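Local coordinates for protein putative oxidoreductase (Magnetospirillum magnetotacticum, PDB 3C1A) that probably catalyses an oxidation-reduction reaction, binding a nicotinamide adenine dinucleotide cofactor through its Rossmann-fold domain, as in the GFO/IDH/MocA family, at residues P133-E136 against A137-D141. Numbering follows the deposited sequence.
Sequences PAWE and ALKAD
Trp135 and Lys139 lie one turn apart on the short helix 133-140, an i/i+4 aromatic-aliphatic pair in which the methylenes of the lysine run across the indole. The evidence for a CH-pi contact is that Lys139 CG stands 4.2 Å from the centroid of the five-membered ring of Trp135, only 21° off the ring normal. Farther along the chain, Lys139 CE comes within 3.4 Å of Trp135 NE1; the bend at chi3 (-69°) turns the lysine end along the pyrrole side of the indole. There Trp135 NE1 and Lys139 NZ share one acceptor, OD2 of Asp182 on helix 168-184, the first by a hydrogen bond and the second by a salt bridge. The chi1 of Trp135 (177°) carries the indole outward and slants it toward the C-terminal end, where Trp135 CZ3 lies 3.9 Å from Leu138 CD1. Both residues pack on Leu234 and Met245, in strands of the mixed sheet, which is consistent with the GFO/IDH/MocA C-terminal domain. Beneath the side chains the helix is regular: Lys139 N donates to Trp135 O at 2.9 Å in a nearly straight bond, and Ala140 N to Glu136 O at 3.0 Å. Replacing Trp135 by a leucine would probably leave Asp182 without its indole N-H partner, the lysine methylenes without an aromatic face, and a gap beside Leu234 and Met245. The shared carboxylate thus ties two helices together, and its negative charge is likely to be offset at least in part by the ammonium of Lys139.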
loop_
_atom_site.group_PDB
_atom_site.type_symbol
_atom_site.label_atom_id
_atom_site.label_comp_id
_atom_site.label_asym_id
_atom_site.label_seq_id
_atom_site.Cartn_x
_atom_site.Cartn_y
_atom_site.Cartn_z
ATOM N N PRO A 133 9.061 7.053 -5.570
ATOM C CA PRO A 133 9.455 8.346 -6.156
ATOM C C PRO A 133 8.748 8.774 -7.461
ATOM O O PRO A 133 8.626 9.954 -7.712
ATOM C CB PRO A 133 10.963 8.167 -6.403
ATOM C CG PRO A 133 11.363 7.165 -5.357
ATOM C CD PRO A 133 10.239 6.190 -5.326
ATOM N N ALA A 134 8.275 7.832 -8.262
ATOM C CA ALA A 134 7.546 8.165 -9.462
ATOM C C ALA A 134 6.186 8.835 -9.145
ATOM O O ALA A 134 5.772 9.740 -9.862
ATOM C CB ALA A 134 7.358 6.910 -10.317
ATOM N N TRP A 135 5.510 8.397 -8.071
ATOM C CA TRP A 135 4.206 8.933 -7.663
ATOM C C TRP A 135 4.395 10.334 -7.100
ATOM O O TRP A 135 3.650 11.260 -7.412
ATOM C CB TRP A 135 3.539 8.009 -6.631
ATOM C CG TRP A 135 2.246 8.550 -6.140
ATOM C CD1 TRP A 135 1.959 8.948 -4.890
ATOM C CD2 TRP A 135 1.062 8.747 -6.913
ATOM N NE1 TRP A 135 0.658 9.391 -4.816
ATOM C CE2 TRP A 135 0.092 9.281 -6.058
ATOM C CE3 TRP A 135 0.736 8.547 -8.264
ATOM C CZ2 TRP A 135 -1.164 9.627 -6.503
ATOM C CZ3 TRP A 135 -0.513 8.881 -8.698
ATOM C CH2 TRP A 135 -1.450 9.419 -7.827
ATOM N N GLU A 136 5.434 10.474 -6.292
ATOM C CA GLU A 136 5.840 11.769 -5.778
ATOM C C GLU A 136 6.163 12.758 -6.919
ATOM O O GLU A 136 5.739 13.914 -6.875
ATOM C CB GLU A 136 7.014 11.587 -4.814
ATOM C CG GLU A 136 6.641 10.764 -3.553
ATOM C CD GLU A 136 7.838 10.312 -2.733
ATOM O OE1 GLU A 136 8.939 10.852 -2.940
ATOM O OE2 GLU A 136 7.679 9.401 -1.886
ATOM N N ALA A 137 6.876 12.280 -7.940
ATOM C CA ALA A 137 7.193 13.069 -9.156
ATOM C C ALA A 137 5.940 13.420 -9.982
ATOM O O ALA A 137 5.849 14.525 -10.510
ATOM C CB ALA A 137 8.178 12.350 -10.020
ATOM N N LEU A 138 4.979 12.493 -10.090
ATOM C CA LEU A 138 3.715 12.760 -10.766
ATOM C C LEU A 138 2.927 13.829 -10.023
ATOM O O LEU A 138 2.434 14.787 -10.642
ATOM C CB LEU A 138 2.851 11.480 -10.892
ATOM C CG LEU A 138 1.476 11.553 -11.591
ATOM C CD1 LEU A 138 1.008 10.138 -12.094
ATOM C CD2 LEU A 138 0.396 12.181 -10.668
ATOM N N LYS A 139 2.800 13.692 -8.702
ATOM C CA LYS A 139 2.128 14.732 -7.935
ATOM C C LYS A 139 2.813 16.092 -8.044
ATOM O O LYS A 139 2.131 17.111 -8.150
ATOM C CB LYS A 139 1.930 14.342 -6.477
ATOM C CG LYS A 139 0.998 13.170 -6.324
ATOM C CD LYS A 139 0.547 12.996 -4.884
ATOM C CE LYS A 139 1.712 12.540 -4.000
ATOM N NZ LYS A 139 1.292 12.283 -2.596
ATOM N N ALA A 140 4.152 16.109 -8.078
ATOM C CA ALA A 140 4.893 17.369 -8.226
ATOM C C ALA A 140 4.631 18.089 -9.558
ATOM O O ALA A 140 4.815 19.327 -9.646
ATOM C CB ALA A 140 6.406 17.134 -8.051
ATOM N N ASP A 141 4.248 17.325 -10.586
ATOM C CA ASP A 141 3.997 17.839 -11.941
ATOM C C ASP A 141 2.519 17.993 -12.322
ATOM O O ASP A 141 2.193 18.153 -13.480
ATOM C CB ASP A 141 4.696 16.962 -12.972
ATOM C CG ASP A 141 6.043 17.532 -13.385
ATOM O OD1 ASP A 141 6.934 17.621 -12.514
ATOM O OD2 ASP A 141 6.201 17.914 -14.571
#